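Local coordinates for putative uncharacterized protein (Emericella nidulans, PDB 3PGB) that probably oxidises primary amines with a copper ion and a topaquinone cofactor, and also binds calcium, at residues G381-L386 and N537-F542; D533-F538 and W691-M696. All blocks are in the same frame, centred on the assembly; numbering follows the deposited sequence.

Interaction 1. Residues G381-L386 and N537-F542; sequences GLQEAL and NFKADF. With CA (calcium ion), chain F.
Gln383 and Glu384 together face the single residue Asn537, which makes a beta bulge between two antiparallel strands in the beta-sandwich enzyme domain of a copper amine oxidase. Asn537 O accepts the N-H of Gln383 at 2.7 Å, while Asn537 N donates a hydrogen bond to Glu384 O, so one residue closes the pairing against two. Beyond the bulge the register is regular. Gly381 and Lys539 form a hydrogen-bonded pair in which Lys539 N reaches Gly381 O at 3.0 Å and Gly381 N binds Lys539 O in return.

The packing is close on both sides of this backbone. On the apolar face Leu382 has CG anti to its backbone N (chi1 180°), and its CD1 lies over one face of the Phe538 ring, 4.3 Å from the ring centroid and offset to the rim. Leucine suits the place because a branched methyl can cover a flat ring. On the other face the Gln383 chain, bent at chi2 (-68°), folds its CG to 3.7 Å from Lys539 CB; both residues offer methylene groups here while sending their polar ends elsewhere. Lys539 NZ meets Glu379 and the carbonyl of Pro656, Ser658 takes the amide ends of Gln383 and Asn537, and Glu384 reaches Ser404, beside the predicted proton acceptor Asp403.

Past Lys539 the contact gives out: Ala540, Asp541 and Phe542 touch nothing in 381-386. The chain bends through an inverse gamma turn centred on Asp541, with a weak bond from Phe542 N to Ala540 O, and arrives at a calcium ion completed by Asp543, Asp687 and Leu688 and by a water. There the carboxylate oxygen Asp541 OD1 binds the calcium at 2.4 Å. Phe542 O, a backbone carbonyl, is a second ligand of the calcium at 2.5 Å.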
ATOM      1  N   GLY A 381     -13.899  -5.143  13.506  1.00 12.55           N
ATOM      2  CA  GLY A 381     -12.954  -5.644  14.507  1.00 12.74           C
ATOM      3  C   GLY A 381     -12.230  -6.922  14.158  1.00 12.58           C
ATOM      4  O   GLY A 381     -12.736  -7.748  13.407  1.00 12.60           O
ATOM      5  N   LEU A 382     -11.028  -7.071  14.705  1.00 12.84           N
ATOM      6  CA  LEU A 382     -10.256  -8.307  14.564  1.00 12.84           C
ATOM      7  C   LEU A 382     -11.056  -9.493  15.107  1.00 13.11           C
ATOM      8  O   LEU A 382     -11.736  -9.393  16.132  1.00 13.04           O
ATOM      9  CB  LEU A 382      -8.919  -8.190  15.305  1.00 12.53           C
ATOM     10  CG  LEU A 382      -7.976  -9.396  15.269  1.00 12.32           C
ATOM     11  CD1 LEU A 382      -7.669  -9.836  13.830  1.00 10.81           C
ATOM     12  CD2 LEU A 382      -6.689  -9.073  16.030  1.00 11.35           C
ATOM     13  N   GLN A 383     -10.990 -10.607  14.393  1.00 13.43           N
ATOM     14  CA  GLN A 383     -11.728 -11.805  14.762  1.00 13.66           C
ATOM     15  C   GLN A 383     -10.810 -12.946  15.178  1.00 13.79           C
ATOM     16  O   GLN A 383     -11.112 -13.662  16.131  1.00 13.90           O
ATOM     17  CB  GLN A 383     -12.608 -12.235  13.601  1.00 13.69           C
ATOM     18  CG  GLN A 383     -13.725 -11.263  13.328  1.00 13.89           C
ATOM     19  CD  GLN A 383     -14.720 -11.257  14.443  1.00 13.99           C
ATOM     20  OE1 GLN A 383     -15.425 -12.239  14.646  1.00 14.38           O
ATOM     21  NE2 GLN A 383     -14.762 -10.170  15.204  1.00 14.28           N
ATOM     22  N   GLU A 384      -9.702 -13.110  14.455  1.00 13.79           N
ATOM     23  CA  GLU A 384      -8.681 -14.096  14.800  1.00 13.87           C
ATOM     24  C   GLU A 384      -7.429 -13.848  13.951  1.00 13.59           C
ATOM     25  O   GLU A 384      -7.505 -13.216  12.893  1.00 13.11           O
ATOM     26  CB  GLU A 384      -9.229 -15.514  14.564  1.00 14.14           C
ATOM     27  CG  GLU A 384      -8.297 -16.665  14.909  1.00 14.59           C
ATOM     28  CD  GLU A 384      -7.972 -16.736  16.379  1.00 15.10           C
ATOM     29  OE1 GLU A 384      -7.135 -15.938  16.850  1.00 16.31           O
ATOM     30  OE2 GLU A 384      -8.540 -17.608  17.063  1.00 15.64           O
ATOM     31  N   ALA A 385      -6.285 -14.334  14.425  1.00 13.42           N
ATOM     32  CA  ALA A 385      -5.038 -14.280  13.657  1.00 13.46           C
ATOM     33  C   ALA A 385      -4.476 -15.684  13.512  1.00 13.48           C
ATOM     34  O   ALA A 385      -4.326 -16.400  14.502  1.00 13.52           O
ATOM     35  CB  ALA A 385      -4.019 -13.381  14.344  1.00 13.21           C
ATOM     36  N   LEU A 386      -4.164 -16.070  12.279  1.00 13.44           N
ATOM     37  CA  LEU A 386      -3.566 -17.368  12.014  1.00 13.34           C
ATOM     38  C   LEU A 386      -2.085 -17.200  11.695  1.00 13.64           C
ATOM     39  O   LEU A 386      -1.706 -16.284  10.964  1.00 13.54           O
ATOM     40  CB  LEU A 386      -4.293 -18.067  10.858  1.00 13.19           C
ATOM     41  CG  LEU A 386      -3.699 -19.361  10.296  1.00 12.26           C
ATOM     42  CD1 LEU A 386      -3.387 -20.346  11.399  1.00 12.64           C
ATOM     43  CD2 LEU A 386      -4.641 -19.973   9.286  1.00 11.35           C
ATOM     44  N   ASN A 537      -8.371 -12.262  10.323  1.00 14.20           N
ATOM     45  CA  ASN A 537      -9.764 -12.089   9.878  1.00 14.25           C
ATOM     46  C   ASN A 537     -10.412 -10.906  10.565  1.00 14.11           C
ATOM     47  O   ASN A 537     -10.287 -10.753  11.774  1.00 14.17           O
ATOM     48  CB  ASN A 537     -10.597 -13.348  10.155  1.00 14.10           C
ATOM     49  CG  ASN A 537     -11.930 -13.348   9.409  1.00 14.68           C
ATOM     50  OD1 ASN A 537     -13.009 -13.296  10.019  1.00 14.42           O
ATOM     51  ND2 ASN A 537     -11.861 -13.399   8.085  1.00 14.79           N
ATOM     52  N   PHE A 538     -11.119 -10.091   9.788  1.00 14.24           N
ATOM     53  CA  PHE A 538     -11.809  -8.915  10.307  1.00 14.28           C
ATOM     54  C   PHE A 538     -13.286  -8.969   9.959  1.00 14.55           C
ATOM     55  O   PHE A 538     -13.643  -9.298   8.827  1.00 14.85           O
ATOM     56  CB  PHE A 538     -11.196  -7.644   9.722  1.00 14.18           C
ATOM     57  CG  PHE A 538      -9.873  -7.269  10.328  1.00 13.49           C
ATOM     58  CD1 PHE A 538      -8.697  -7.808   9.843  1.00 13.83           C
ATOM     59  CD2 PHE A 538      -9.808  -6.363  11.369  1.00 13.50           C
ATOM     60  CE1 PHE A 538      -7.474  -7.456  10.396  1.00 14.19           C
ATOM     61  CE2 PHE A 538      -8.592  -6.007  11.928  1.00 13.55           C
ATOM     62  CZ  PHE A 538      -7.427  -6.552  11.445  1.00 13.82           C
ATOM     63  N   LYS A 539     -14.140  -8.639  10.928  1.00 14.79           N
ATOM     64  CA  LYS A 539     -15.581  -8.543  10.696  1.00 14.82           C
ATOM     65  C   LYS A 539     -15.955  -7.105  10.334  1.00 14.90           C
ATOM     66  O   LYS A 539     -15.684  -6.179  11.099  1.00 14.66           O
ATOM     67  CB  LYS A 539     -16.344  -8.985  11.939  1.00 14.96           C
ATOM     68  CG  LYS A 539     -17.860  -9.050  11.763  1.00 15.48           C
ATOM     69  CD  LYS A 539     -18.538  -9.394  13.071  1.00 16.09           C
ATOM     70  CE  LYS A 539     -20.034  -9.530  12.913  1.00 16.25           C
ATOM     71  NZ  LYS A 539     -20.700  -9.875  14.209  1.00 16.20           N
ATOM     72  N   ALA A 540     -16.569  -6.930   9.165  1.00 14.91           N
ATOM     73  CA  ALA A 540     -17.018  -5.624   8.694  1.00 14.95           C
ATOM     74  C   ALA A 540     -18.530  -5.660   8.456  1.00 15.08           C
ATOM     75  O   ALA A 540     -18.991  -6.034   7.381  1.00 15.09           O
ATOM     76  CB  ALA A 540     -16.277  -5.240   7.419  1.00 14.89           C
ATOM     77  N   ASP A 541     -19.299  -5.277   9.471  1.00 15.21           N
ATOM     78  CA  ASP A 541     -20.756  -5.284   9.376  1.00 15.13           C
ATOM     79  C   ASP A 541     -21.256  -3.971   8.787  1.00 15.09           C
ATOM     80  O   ASP A 541     -21.805  -3.130   9.504  1.00 15.13           O
ATOM     81  CB  ASP A 541     -21.381  -5.532  10.757  1.00 15.16           C
ATOM     82  CG  ASP A 541     -22.888  -5.738  10.696  1.00 15.25           C
ATOM     83  OD1 ASP A 541     -23.463  -5.773   9.589  1.00 15.17           O
ATOM     84  OD2 ASP A 541     -23.507  -5.857  11.771  1.00 16.21           O
ATOM     85  N   PHE A 542     -21.076  -3.802   7.481  1.00 14.93           N
ATOM     86  CA  PHE A 542     -21.590  -2.617   6.794  1.00 14.93           C
ATOM     87  C   PHE A 542     -23.109  -2.608   6.845  1.00 14.98           C
ATOM     88  O   PHE A 542     -23.737  -3.608   6.506  1.00 15.33           O
ATOM     89  CB  PHE A 542     -21.170  -2.599   5.319  1.00 15.06           C
ATOM     90  CG  PHE A 542     -19.697  -2.473   5.107  1.00 14.35           C
ATOM     91  CD1 PHE A 542     -19.105  -1.228   5.005  1.00 14.18           C
ATOM     92  CD2 PHE A 542     -18.908  -3.598   5.006  1.00 14.08           C
ATOM     93  CE1 PHE A 542     -17.750  -1.112   4.815  1.00 14.18           C
ATOM     94  CE2 PHE A 542     -17.562  -3.490   4.814  1.00 14.50           C
ATOM     95  CZ  PHE A 542     -16.977  -2.243   4.722  1.00 14.44           C
TER
HETATM   96 CA    CA F 903     -24.855  -5.432   7.703  1.00 15.97          CA
HETATM   97  O   HOH W   1     -25.783  -4.999   5.398  1.00  6.14           O

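Interaction 2. Residues D533-F538 and W691-M696; sequences DHVLNF and WLNLGM. With CU (copper (II) ion), chain D.
His534 and Met696 pair at the copper end of two antiparallel strands: His534 N donates to Met696 O at 2.9 Å, and the bent methionine chain brings CE to 3.9 Å from His534 CB. Further along, Leu536 N gives an almost straight bond to Leu694 O (2.7 Å, 178°), and Phe538 N binds Leu692 O. On this same face Leu694 CD1 sits 3.7 Å from Phe538 CE1, apolar groups suited to a buried layer that Phe488 and Tyr490 also line.

The opposite face is mixed, with two asparagines beside a valine. Asn537 ND2 donates to Asn693 OD1 at 2.9 Å; the acceptor lies in the donor's amide plane, but the donor stands well above the Asn693 carbonyl plane, the two amides being turned 68° apart. Val535 CG1 packs over one face of the Asn693 carboxamide, 3.4 Å from Asn693 CG. The Trp691 ring lies nearly parallel to the Asn537 amide, its CE3 close to OD1.

Second-shell partners fix these groups. The carbonyls of Tyr644 and Trp641 hold Asn693 ND2, which leaves OD1 turned to Asn537, and Thr649 holds Trp691 NE1. Asp533 joins Thr628 and His697. The strand pairing sets the place of His534, whose imidazole NE2 binds copper at 2.1 Å; with His532 and His698 it forms the three-histidine copper site of the copper amine oxidases, including their His-X-His motif.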
ATOM      1  N   ASP A 533       2.219 -18.424   6.801  1.00 14.91           N
ATOM      2  CA  ASP A 533       1.204 -17.483   6.346  1.00 14.97           C
ATOM      3  C   ASP A 533       0.590 -16.773   7.549  1.00 15.06           C
ATOM      4  O   ASP A 533       0.171 -17.416   8.520  1.00 15.02           O
ATOM      5  CB  ASP A 533       0.098 -18.195   5.563  1.00 14.97           C
ATOM      6  CG  ASP A 533       0.459 -18.447   4.103  1.00 15.63           C
ATOM      7  OD1 ASP A 533       1.572 -18.076   3.656  1.00 15.06           O
ATOM      8  OD2 ASP A 533      -0.395 -19.026   3.395  1.00 16.01           O
ATOM      9  N   HIS A 534       0.566 -15.447   7.489  1.00 14.88           N
ATOM     10  CA  HIS A 534      -0.215 -14.656   8.415  1.00 14.86           C
ATOM     11  C   HIS A 534      -1.563 -14.450   7.758  1.00 14.87           C
ATOM     12  O   HIS A 534      -1.630 -13.973   6.618  1.00 15.24           O
ATOM     13  CB  HIS A 534       0.411 -13.285   8.646  1.00 14.97           C
ATOM     14  CG  HIS A 534       1.691 -13.316   9.416  1.00 14.85           C
ATOM     15  ND1 HIS A 534       1.729 -13.397  10.790  1.00 14.72           N
ATOM     16  CD2 HIS A 534       2.976 -13.235   9.005  1.00 14.72           C
ATOM     17  CE1 HIS A 534       2.986 -13.382  11.192  1.00 15.23           C
ATOM     18  NE2 HIS A 534       3.764 -13.282  10.128  1.00 14.76           N
ATOM     19  N   VAL A 535      -2.632 -14.819   8.452  1.00 14.34           N
ATOM     20  CA  VAL A 535      -3.970 -14.490   7.985  1.00 14.08           C
ATOM     21  C   VAL A 535      -4.732 -13.971   9.185  1.00 13.80           C
ATOM     22  O   VAL A 535      -4.835 -14.661  10.197  1.00 13.40           O
ATOM     23  CB  VAL A 535      -4.705 -15.703   7.363  1.00 14.08           C
ATOM     24  CG1 VAL A 535      -6.009 -15.255   6.732  1.00 13.51           C
ATOM     25  CG2 VAL A 535      -3.838 -16.400   6.328  1.00 13.57           C
ATOM     26  N   LEU A 536      -5.228 -12.741   9.074  1.00 13.60           N
ATOM     27  CA  LEU A 536      -5.958 -12.101  10.161  1.00 13.62           C
ATOM     28  C   LEU A 536      -7.342 -11.728   9.668  1.00 13.76           C
ATOM     29  O   LEU A 536      -7.470 -10.977   8.709  1.00 13.80           O
ATOM     30  CB  LEU A 536      -5.210 -10.861  10.654  1.00 13.55           C
ATOM     31  CG  LEU A 536      -3.818 -11.128  11.245  1.00 12.75           C
ATOM     32  CD1 LEU A 536      -2.742 -11.007  10.184  1.00 12.18           C
ATOM     33  CD2 LEU A 536      -3.529 -10.174  12.395  1.00 12.76           C
ATOM     34  N   ASN A 537      -8.371 -12.262  10.323  1.00 14.20           N
ATOM     35  CA  ASN A 537      -9.764 -12.089   9.878  1.00 14.25           C
ATOM     36  C   ASN A 537     -10.412 -10.906  10.565  1.00 14.11           C
ATOM     37  O   ASN A 537     -10.287 -10.753  11.774  1.00 14.17           O
ATOM     38  CB  ASN A 537     -10.597 -13.348  10.155  1.00 14.10           C
ATOM     39  CG  ASN A 537     -11.930 -13.348   9.409  1.00 14.68           C
ATOM     40  OD1 ASN A 537     -13.009 -13.296  10.019  1.00 14.42           O
ATOM     41  ND2 ASN A 537     -11.861 -13.399   8.085  1.00 14.79           N
ATOM     42  N   PHE A 538     -11.119 -10.091   9.788  1.00 14.24           N
ATOM     43  CA  PHE A 538     -11.809  -8.915  10.307  1.00 14.28           C
ATOM     44  C   PHE A 538     -13.286  -8.969   9.959  1.00 14.55           C
ATOM     45  O   PHE A 538     -13.643  -9.298   8.827  1.00 14.85           O
ATOM     46  CB  PHE A 538     -11.196  -7.644   9.722  1.00 14.18           C
ATOM     47  CG  PHE A 538      -9.873  -7.269  10.328  1.00 13.49           C
ATOM     48  CD1 PHE A 538      -8.697  -7.808   9.843  1.00 13.83           C
ATOM     49  CD2 PHE A 538      -9.808  -6.363  11.369  1.00 13.50           C
ATOM     50  CE1 PHE A 538      -7.474  -7.456  10.396  1.00 14.19           C
ATOM     51  CE2 PHE A 538      -8.592  -6.007  11.928  1.00 13.55           C
ATOM     52  CZ  PHE A 538      -7.427  -6.552  11.445  1.00 13.82           C
ATOM     53  N   TRP A 691     -16.711 -10.467   5.804  1.00 13.38           N
ATOM     54  CA  TRP A 691     -15.577 -10.980   6.564  1.00 13.32           C
ATOM     55  C   TRP A 691     -14.320 -10.873   5.695  1.00 13.22           C
ATOM     56  O   TRP A 691     -14.242 -11.497   4.642  1.00 12.89           O
ATOM     57  CB  TRP A 691     -15.820 -12.443   6.962  1.00 13.35           C
ATOM     58  CG  TRP A 691     -17.127 -12.687   7.651  1.00 13.57           C
ATOM     59  CD1 TRP A 691     -18.326 -12.960   7.062  1.00 14.50           C
ATOM     60  CD2 TRP A 691     -17.369 -12.687   9.061  1.00 13.57           C
ATOM     61  NE1 TRP A 691     -19.301 -13.126   8.016  1.00 13.98           N
ATOM     62  CE2 TRP A 691     -18.738 -12.964   9.252  1.00 13.55           C
ATOM     63  CE3 TRP A 691     -16.562 -12.481  10.182  1.00 13.43           C
ATOM     64  CZ2 TRP A 691     -19.318 -13.039  10.519  1.00 13.67           C
ATOM     65  CZ3 TRP A 691     -17.140 -12.558  11.440  1.00 13.67           C
ATOM     66  CH2 TRP A 691     -18.504 -12.836  11.598  1.00 13.20           C
ATOM     67  N   LEU A 692     -13.345 -10.083   6.140  1.00 13.39           N
ATOM     68  CA  LEU A 692     -12.152  -9.780   5.338  1.00 13.54           C
ATOM     69  C   LEU A 692     -10.895 -10.345   5.964  1.00 13.68           C
ATOM     70  O   LEU A 692     -10.698 -10.224   7.176  1.00 13.82           O
ATOM     71  CB  LEU A 692     -11.966  -8.269   5.212  1.00 13.44           C
ATOM     72  CG  LEU A 692     -13.091  -7.493   4.547  1.00 13.28           C
ATOM     73  CD1 LEU A 692     -12.833  -6.011   4.718  1.00 13.06           C
ATOM     74  CD2 LEU A 692     -13.217  -7.881   3.072  1.00 13.02           C
ATOM     75  N   ASN A 693     -10.039 -10.944   5.137  1.00 13.78           N
ATOM     76  CA  ASN A 693      -8.714 -11.362   5.579  1.00 14.00           C
ATOM     77  C   ASN A 693      -7.635 -10.369   5.161  1.00 14.38           C
ATOM     78  O   ASN A 693      -7.517 -10.021   3.983  1.00 14.50           O
ATOM     79  CB  ASN A 693      -8.362 -12.751   5.038  1.00 13.93           C
ATOM     80  CG  ASN A 693      -9.010 -13.874   5.830  1.00 13.67           C
ATOM     81  OD1 ASN A 693      -9.187 -13.773   7.045  1.00 13.98           O
ATOM     82  ND2 ASN A 693      -9.354 -14.956   5.144  1.00 12.26           N
ATOM     83  N   LEU A 694      -6.872  -9.891   6.138  1.00 14.72           N
ATOM     84  CA  LEU A 694      -5.577  -9.304   5.864  1.00 15.12           C
ATOM     85  C   LEU A 694      -4.582 -10.438   6.058  1.00 15.79           C
ATOM     86  O   LEU A 694      -4.843 -11.360   6.833  1.00 16.48           O
ATOM     87  CB  LEU A 694      -5.282  -8.142   6.811  1.00 15.01           C
ATOM     88  CG  LEU A 694      -6.286  -6.982   6.849  1.00 14.41           C
ATOM     89  CD1 LEU A 694      -5.669  -5.795   7.571  1.00 14.22           C
ATOM     90  CD2 LEU A 694      -6.748  -6.571   5.477  1.00 13.64           C
ATOM     91  N   GLY A 695      -3.460 -10.401   5.350  1.00 16.36           N
ATOM     92  CA  GLY A 695      -2.483 -11.473   5.467  1.00 16.93           C
ATOM     93  C   GLY A 695      -1.247 -11.336   4.602  1.00 17.40           C
ATOM     94  O   GLY A 695      -1.191 -10.483   3.721  1.00 17.59           O
ATOM     95  N   MET A 696      -0.264 -12.197   4.867  1.00 17.83           N
ATOM     96  CA  MET A 696       1.047 -12.155   4.214  1.00 18.29           C
ATOM     97  C   MET A 696       1.609 -13.558   4.065  1.00 17.87           C
ATOM     98  O   MET A 696       1.398 -14.399   4.937  1.00 17.78           O
ATOM     99  CB  MET A 696       2.041 -11.396   5.084  1.00 18.81           C
ATOM    100  CG  MET A 696       1.777  -9.927   5.264  1.00 21.25           C
ATOM    101  SD  MET A 696       2.099  -9.423   6.969  1.00 27.24           S
ATOM    102  CE  MET A 696       0.438  -9.471   7.657  1.00 24.78           C
TER
HETATM  103 CU    CU D 901       5.800 -13.463   9.706  1.00 23.17          CU
HETATM  104  O   HOH W   2       6.847 -13.061  11.919  1.00 17.59           O

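In the fold
Both contacts are buried, and they share strand 532-542, which runs between strands 374-389 and 686-698 and bonds to each through its backbone. Asn537 and Phe538 therefore belong to both, the backbone of Asn537 bonding to 374-389 and that of Phe538 to 686-698. The two are stitched further by a probable hydrogen bond from Leu386 N to Val535 O and by Trp691, whose ring packs on Gln383 and Lys539. Interaction 1 is the smaller and is interrupted by a bulge, whereas interaction 2 keeps unbroken register and adds a hydrogen bond between asparagine side chains. Their metals differ with position: calcium takes oxygen ligands at the C-terminal end of the shared strand, copper takes histidine nitrogen near its start.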